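Local coordinates for protein serine acetyltransferase (Neisseria gonorrhoeae, PDB 6WYE) that probably catalyses acetyl transfer from acetyl-CoA to L-serine, giving O-acetyl-L-serine, the first of two steps from serine to cysteine, at residues 118-121 with 125-128; 107-112 with 134-139. All coordinates share one frame; numbering follows the deposited sequence.

Contact 1: 118-121 with 125-128. With NA (sodium ion), chain G; LMR ((2S)-2-hydroxybutanedioic acid), chain H.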
ATOM      1  N   PRO A 118      -5.975 -22.551 -27.998  1.00 33.34           N
ATOM      2  CA  PRO A 118      -7.414 -22.395 -28.279  1.00 34.01           C
ATOM      3  C   PRO A 118      -8.151 -21.576 -27.244  1.00 37.06           C
ATOM      4  O   PRO A 118      -9.284 -21.164 -27.511  1.00 36.37           O
ATOM      5  CB  PRO A 118      -7.940 -23.838 -28.306  1.00 35.60           C
ATOM      6  CG  PRO A 118      -6.844 -24.688 -27.695  1.00 35.70           C
ATOM      7  CD  PRO A 118      -5.556 -23.961 -27.935  1.00 33.80           C
ATOM      8  N   ALA A 119      -7.577 -21.353 -26.060  1.00 30.50           N
ATOM      9  CA  ALA A 119      -8.210 -20.446 -25.114  1.00 31.69           C
ATOM     10  C   ALA A 119      -8.014 -18.985 -25.483  1.00 33.11           C
ATOM     11  O   ALA A 119      -8.614 -18.116 -24.843  1.00 35.53           O
ATOM     12  CB  ALA A 119      -7.671 -20.694 -23.694  1.00 31.85           C
ATOM     13  N   CYS A 120      -7.193 -18.684 -26.485  1.00 34.56           N
ATOM     14  CA  CYS A 120      -6.896 -17.302 -26.851  1.00 34.03           C
ATOM     15  C   CYS A 120      -7.576 -16.975 -28.172  1.00 37.96           C
ATOM     16  O   CYS A 120      -7.205 -17.522 -29.217  1.00 36.96           O
ATOM     17  CB  CYS A 120      -5.393 -17.073 -26.967  1.00 32.31           C
ATOM     18  SG  CYS A 120      -4.986 -15.444 -27.550  1.00 35.02           S
ATOM     19  N   ASP A 121      -8.555 -16.066 -28.123  1.00 38.66           N
ATOM     20  CA  ASP A 121      -9.227 -15.566 -29.315  1.00 40.42           C
ATOM     21  C   ASP A 121      -9.106 -14.053 -29.444  1.00 39.62           C
ATOM     22  O   ASP A 121      -9.742 -13.459 -30.323  1.00 39.93           O
ATOM     23  CB  ASP A 121     -10.710 -15.970 -29.307  1.00 42.20           C
ATOM     24  N   LEU A 125      -5.716 -10.558 -24.618  1.00 30.78           N
ATOM     25  CA  LEU A 125      -5.869 -11.488 -23.502  1.00 33.55           C
ATOM     26  C   LEU A 125      -4.518 -11.941 -22.959  1.00 35.81           C
ATOM     27  O   LEU A 125      -4.267 -11.753 -21.755  1.00 35.34           O
ATOM     28  CB  LEU A 125      -6.759 -12.661 -23.916  1.00 34.35           C
ATOM     29  CG  LEU A 125      -6.782 -13.845 -22.948  1.00 35.60           C
ATOM     30  CD1 LEU A 125      -7.404 -13.422 -21.626  1.00 34.32           C
ATOM     31  CD2 LEU A 125      -7.556 -15.006 -23.564  1.00 38.84           C
ATOM     32  N   PRO A 126      -3.598 -12.510 -23.761  1.00 35.39           N
ATOM     33  CA  PRO A 126      -2.273 -12.812 -23.184  1.00 34.80           C
ATOM     34  C   PRO A 126      -1.514 -11.570 -22.769  1.00 33.27           C
ATOM     35  O   PRO A 126      -0.783 -11.608 -21.767  1.00 29.28           O
ATOM     36  CB  PRO A 126      -1.538 -13.572 -24.303  1.00 31.15           C
ATOM     37  CG  PRO A 126      -2.284 -13.254 -25.559  1.00 33.61           C
ATOM     38  CD  PRO A 126      -3.708 -12.987 -25.159  1.00 34.54           C
ATOM     39  N   LEU A 127      -1.641 -10.481 -23.536  1.00 31.12           N
ATOM     40  CA  LEU A 127      -0.933  -9.245 -23.207  1.00 30.83           C
ATOM     41  C   LEU A 127      -1.214  -8.829 -21.765  1.00 29.14           C
ATOM     42  O   LEU A 127      -0.300  -8.469 -21.014  1.00 28.13           O
ATOM     43  CB  LEU A 127      -1.329  -8.121 -24.179  1.00 27.90           C
ATOM     44  CG  LEU A 127      -0.849  -6.731 -23.736  1.00 30.18           C
ATOM     45  CD1 LEU A 127       0.673  -6.676 -23.671  1.00 32.74           C
ATOM     46  CD2 LEU A 127      -1.368  -5.614 -24.624  1.00 31.93           C
ATOM     47  N   LEU A 128      -2.480  -8.878 -21.364  1.00 29.28           N
ATOM     48  CA  LEU A 128      -2.872  -8.413 -20.039  1.00 33.22           C
ATOM     49  C   LEU A 128      -2.964  -9.514 -18.995  1.00 29.51           C
ATOM     50  O   LEU A 128      -2.741  -9.234 -17.815  1.00 31.33           O
ATOM     51  CB  LEU A 128      -4.229  -7.692 -20.115  1.00 30.01           C
ATOM     52  CG  LEU A 128      -4.193  -6.438 -20.982  1.00 29.21           C
ATOM     53  CD1 LEU A 128      -5.575  -5.785 -21.130  1.00 28.27           C
ATOM     54  CD2 LEU A 128      -3.172  -5.456 -20.419  1.00 32.07           C
TER
HETATM   55 NA    NA G 301      -6.145 -19.396 -30.408  1.00 43.06          NA
HETATM   56  C1  LMR H 302      -5.996 -25.234 -24.257  1.00 34.24           C
HETATM   57  O1A LMR H 302      -6.151 -26.317 -24.761  1.00 34.97           O
HETATM   58  O1B LMR H 302      -6.884 -24.463 -24.015  1.00 31.83           O
HETATM   59  C2  LMR H 302      -4.559 -24.842 -23.902  1.00 34.67           C
HETATM   60  O2  LMR H 302      -4.515 -23.639 -23.204  1.00 35.91           O
HETATM   61  C3  LMR H 302      -3.856 -25.916 -23.067  1.00 37.81           C
HETATM   62  C4  LMR H 302      -4.568 -26.191 -21.763  1.00 38.59           C
HETATM   63  O4A LMR H 302      -5.450 -25.453 -21.426  1.00 36.89           O
HETATM   64  O4B LMR H 302      -4.224 -27.133 -21.117  1.00 38.92           O
HETATM   65  O   HOH W   1      -5.742 -21.628 -31.292  1.00 37.50           O
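L125 reaches back from helix 124-129 to touch A119 and C120 in the loop linking helix 100-116 to helix 124-129, in the alpha-helical N-terminal region of serine acetyltransferase. Its CB points toward the loop, and with CG anti to the backbone N (chi1 168°) it is the methyl CD2 that makes the contact, 3.5 Å from the carbonyl O of A119 and 4.1 Å from CA of C120; Y155 of the second subunit also packs on this leucine. Leucine, apolar and branched, suits a buried place between the loop backbone and that tyrosine. Beside it the sulfur of C120 lies against the ring of P126, with SG 3.7 Å from CD. This is apolar packing, fitting for a small, buried, polarisable side chain, and I113 of helix 100-116 touches both residues. At the start of the loop, P118 and A119 border a bound hydroxybutanedioic acid: ring carbon CG of P118 comes 3.4 Å from carboxylate atom O1A. The backbone of C120 has a separate role, since its carbonyl O binds the sodium ion at 2.5 Å, alongside the carbonyl oxygens of Y114 and D117 and a water.

Contact 2: 107-112 with 134-139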
ATOM      1  N   GLU A 107       5.812  -9.129 -30.418  1.00 35.67           N
ATOM      2  CA  GLU A 107       4.745  -9.294 -31.401  1.00 37.62           C
ATOM      3  C   GLU A 107       4.666 -10.728 -31.903  1.00 35.12           C
ATOM      4  O   GLU A 107       3.569 -11.280 -32.058  1.00 32.63           O
ATOM      5  CB  GLU A 107       4.954  -8.335 -32.579  1.00 43.29           C
ATOM      6  CG  GLU A 107       5.052  -6.873 -32.161  1.00 48.80           C
ATOM      7  CD  GLU A 107       4.423  -5.923 -33.172  1.00 53.88           C
ATOM      8  OE1 GLU A 107       4.035  -6.376 -34.275  1.00 53.95           O
ATOM      9  OE2 GLU A 107       4.339  -4.712 -32.862  1.00 56.37           O
ATOM     10  N   ALA A 108       5.814 -11.346 -32.186  1.00 37.21           N
ATOM     11  CA  ALA A 108       5.788 -12.740 -32.626  1.00 36.26           C
ATOM     12  C   ALA A 108       5.142 -13.632 -31.573  1.00 35.66           C
ATOM     13  O   ALA A 108       4.348 -14.523 -31.895  1.00 35.36           O
ATOM     14  CB  ALA A 108       7.208 -13.215 -32.937  1.00 36.76           C
ATOM     15  N   ASP A 109       5.460 -13.389 -30.300  1.00 34.73           N
ATOM     16  CA  ASP A 109       4.897 -14.193 -29.218  1.00 34.07           C
ATOM     17  C   ASP A 109       3.379 -14.070 -29.156  1.00 31.08           C
ATOM     18  O   ASP A 109       2.679 -15.072 -28.970  1.00 28.74           O
ATOM     19  CB  ASP A 109       5.530 -13.774 -27.883  1.00 33.26           C
ATOM     20  CG  ASP A 109       6.969 -14.243 -27.748  1.00 33.70           C
ATOM     21  OD1 ASP A 109       7.488 -14.870 -28.702  1.00 34.04           O
ATOM     22  OD2 ASP A 109       7.592 -13.997 -26.685  1.00 36.92           O
ATOM     23  N   LEU A 110       2.848 -12.848 -29.281  1.00 30.53           N
ATOM     24  CA  LEU A 110       1.400 -12.675 -29.203  1.00 31.93           C
ATOM     25  C   LEU A 110       0.707 -13.416 -30.337  1.00 35.82           C
ATOM     26  O   LEU A 110      -0.313 -14.091 -30.125  1.00 37.45           O
ATOM     27  CB  LEU A 110       1.039 -11.179 -29.216  1.00 33.20           C
ATOM     28  CG  LEU A 110       1.345 -10.433 -27.913  1.00 34.72           C
ATOM     29  CD1 LEU A 110       1.291  -8.916 -28.104  1.00 34.35           C
ATOM     30  CD2 LEU A 110       0.357 -10.860 -26.838  1.00 33.65           C
ATOM     31  N   LYS A 111       1.269 -13.330 -31.547  1.00 37.40           N
ATOM     32  CA  LYS A 111       0.715 -14.070 -32.675  1.00 39.18           C
ATOM     33  C   LYS A 111       0.820 -15.572 -32.444  1.00 37.16           C
ATOM     34  O   LYS A 111      -0.113 -16.322 -32.754  1.00 37.02           O
ATOM     35  CB  LYS A 111       1.440 -13.669 -33.964  1.00 40.65           C
ATOM     36  CG  LYS A 111       1.037 -12.306 -34.508  1.00 42.18           C
ATOM     37  CD  LYS A 111       2.059 -11.784 -35.528  1.00 45.35           C
ATOM     38  CE  LYS A 111       1.621 -10.451 -36.141  1.00 45.78           C
ATOM     39  N   ALA A 112       1.944 -16.030 -31.885  1.00 37.21           N
ATOM     40  CA  ALA A 112       2.093 -17.451 -31.588  1.00 36.05           C
ATOM     41  C   ALA A 112       1.024 -17.932 -30.612  1.00 35.63           C
ATOM     42  O   ALA A 112       0.439 -19.008 -30.799  1.00 33.70           O
ATOM     43  CB  ALA A 112       3.496 -17.736 -31.041  1.00 34.28           C
ATOM     44  N   HIS A 134       3.806 -12.763 -19.689  1.00 27.08           N
ATOM     45  CA  HIS A 134       4.478 -11.748 -18.882  1.00 26.83           C
ATOM     46  C   HIS A 134       5.893 -12.190 -18.510  1.00 25.74           C
ATOM     47  O   HIS A 134       6.850 -11.417 -18.640  1.00 26.65           O
ATOM     48  CB  HIS A 134       3.671 -11.449 -17.611  1.00 25.33           C
ATOM     49  CG  HIS A 134       2.283 -10.966 -17.881  1.00 28.14           C
ATOM     50  ND1 HIS A 134       1.215 -11.282 -17.072  1.00 28.14           N
ATOM     51  CD2 HIS A 134       1.783 -10.200 -18.883  1.00 27.86           C
ATOM     52  CE1 HIS A 134       0.114 -10.735 -17.565  1.00 28.62           C
ATOM     53  NE2 HIS A 134       0.432 -10.069 -18.659  1.00 28.21           N
ATOM     54  N   ALA A 135       6.050 -13.443 -18.074  1.00 26.50           N
ATOM     55  CA  ALA A 135       7.362 -13.893 -17.607  1.00 27.50           C
ATOM     56  C   ALA A 135       8.384 -13.888 -18.737  1.00 29.14           C
ATOM     57  O   ALA A 135       9.535 -13.478 -18.538  1.00 30.93           O
ATOM     58  CB  ALA A 135       7.264 -15.291 -16.996  1.00 23.07           C
ATOM     59  N   ILE A 136       7.977 -14.342 -19.928  1.00 24.72           N
ATOM     60  CA  ILE A 136       8.883 -14.365 -21.071  1.00 27.51           C
ATOM     61  C   ILE A 136       9.370 -12.958 -21.388  1.00 29.61           C
ATOM     62  O   ILE A 136      10.568 -12.725 -21.578  1.00 31.73           O
ATOM     63  CB  ILE A 136       8.182 -14.986 -22.302  1.00 30.16           C
ATOM     64  CG1 ILE A 136       7.946 -16.491 -22.143  1.00 29.65           C
ATOM     65  CG2 ILE A 136       8.969 -14.697 -23.588  1.00 29.15           C
ATOM     66  CD1 ILE A 136       9.184 -17.272 -21.858  1.00 35.32           C
ATOM     67  N   GLN A 137       8.439 -12.006 -21.492  1.00 30.89           N
ATOM     68  CA  GLN A 137       8.826 -10.649 -21.863  1.00 31.40           C
ATOM     69  C   GLN A 137       9.619  -9.981 -20.752  1.00 31.23           C
ATOM     70  O   GLN A 137      10.566  -9.239 -21.033  1.00 34.00           O
ATOM     71  CB  GLN A 137       7.602  -9.808 -22.233  1.00 31.87           C
ATOM     72  CG  GLN A 137       6.633 -10.423 -23.270  1.00 31.53           C
ATOM     73  CD  GLN A 137       7.302 -11.334 -24.289  1.00 31.69           C
ATOM     74  OE1 GLN A 137       8.387 -11.037 -24.797  1.00 31.43           O
ATOM     75  NE2 GLN A 137       6.641 -12.449 -24.603  1.00 31.28           N
ATOM     76  N   ALA A 138       9.243 -10.207 -19.486  1.00 27.66           N
ATOM     77  CA  ALA A 138      10.082  -9.712 -18.400  1.00 28.00           C
ATOM     78  C   ALA A 138      11.493 -10.266 -18.526  1.00 30.49           C
ATOM     79  O   ALA A 138      12.470  -9.552 -18.273  1.00 32.88           O
ATOM     80  CB  ALA A 138       9.493 -10.076 -17.035  1.00 28.52           C
ATOM     81  N   HIS A 139      11.626 -11.537 -18.925  1.00 28.90           N
ATOM     82  CA  HIS A 139      12.979 -12.083 -19.054  1.00 30.15           C
ATOM     83  C   HIS A 139      13.748 -11.418 -20.189  1.00 29.44           C
ATOM     84  O   HIS A 139      14.933 -11.106 -20.037  1.00 31.24           O
ATOM     85  CB  HIS A 139      12.973 -13.586 -19.282  1.00 32.21           C
ATOM     86  CG  HIS A 139      14.295 -14.083 -19.786  1.00 34.54           C
ATOM     87  ND1 HIS A 139      15.412 -14.163 -18.979  1.00 36.14           N
ATOM     88  CD2 HIS A 139      14.710 -14.409 -21.035  1.00 35.51           C
ATOM     89  CE1 HIS A 139      16.443 -14.572 -19.698  1.00 37.33           C
ATOM     90  NE2 HIS A 139      16.041 -14.729 -20.949  1.00 35.60           N
TER
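D109 and Q137 lie on two helical segments whose backbones stay well apart, the closest CA atoms, those of these two residues, being 9.1 Å from each other, so that side chains must bridge the space between helices 100-116 and 131-147. The bridge is one hydrogen bond: NE2 of Q137 donates to OD2 of D109 at 2.8 Å. It is nearly straight, with an N-H...O angle of 170°, and the acceptor lies close to the plane of the glutamine amide. OD2 offers its anti lone pair, the one directed away from OD1, while the carboxylate and amide planes are turned 56° from each other.

The two side chains come from opposite directions. CB of D109 points toward helix 131-147, and its short stem delivers the carboxylate directly. Glutamine starts off at an angle to the partner helix, and its longer chain bends at chi2 (-31°) to bring the amide round. I136, one residue earlier, adds a small van der Waals contact, its CG2 methyl 3.5 Å from OD2.

All three residues are buried, so the carboxylate needs several partners. R140, one helical turn from I136, forms a salt bridge to OD2 through NH2 and a hydrogen bond to OE1 of Q137 through NE; holding both ends of the pair, it probably fixes which way the amide faces and offsets the aspartate's charge. OD1 accepts from the backbone N of L179. Aspartate fits because both its oxygens are used, and glutamine because it can donate to the acid and accept from the arginine. The result is a buried polar cluster joining two helices of the N-terminal region to the chain of the left-handed beta-helix built from hexapeptide repeats.

In the fold
Helix 100-116 comes first along the chain and supplies 107-112, one side of contact 2. The loop after it carries 118-121, and contact 1 closes a short turn onto 125-128 of helix 124-129, only three residues intervening. The chain then enters helix 131-147, where 134-139 completes contact 2. Contact 1 is therefore nested within the larger loop that contact 2 closes, and their centres are 12 Å apart. They also meet directly: NE2 of H134 is probably hydrogen-bonded to the carbonyl O of L127, and P126 packs on L110. Together they tie three successive helices to one another, with contact 1 at the sodium and ligand sites and contact 2 nearer the centre of the chain.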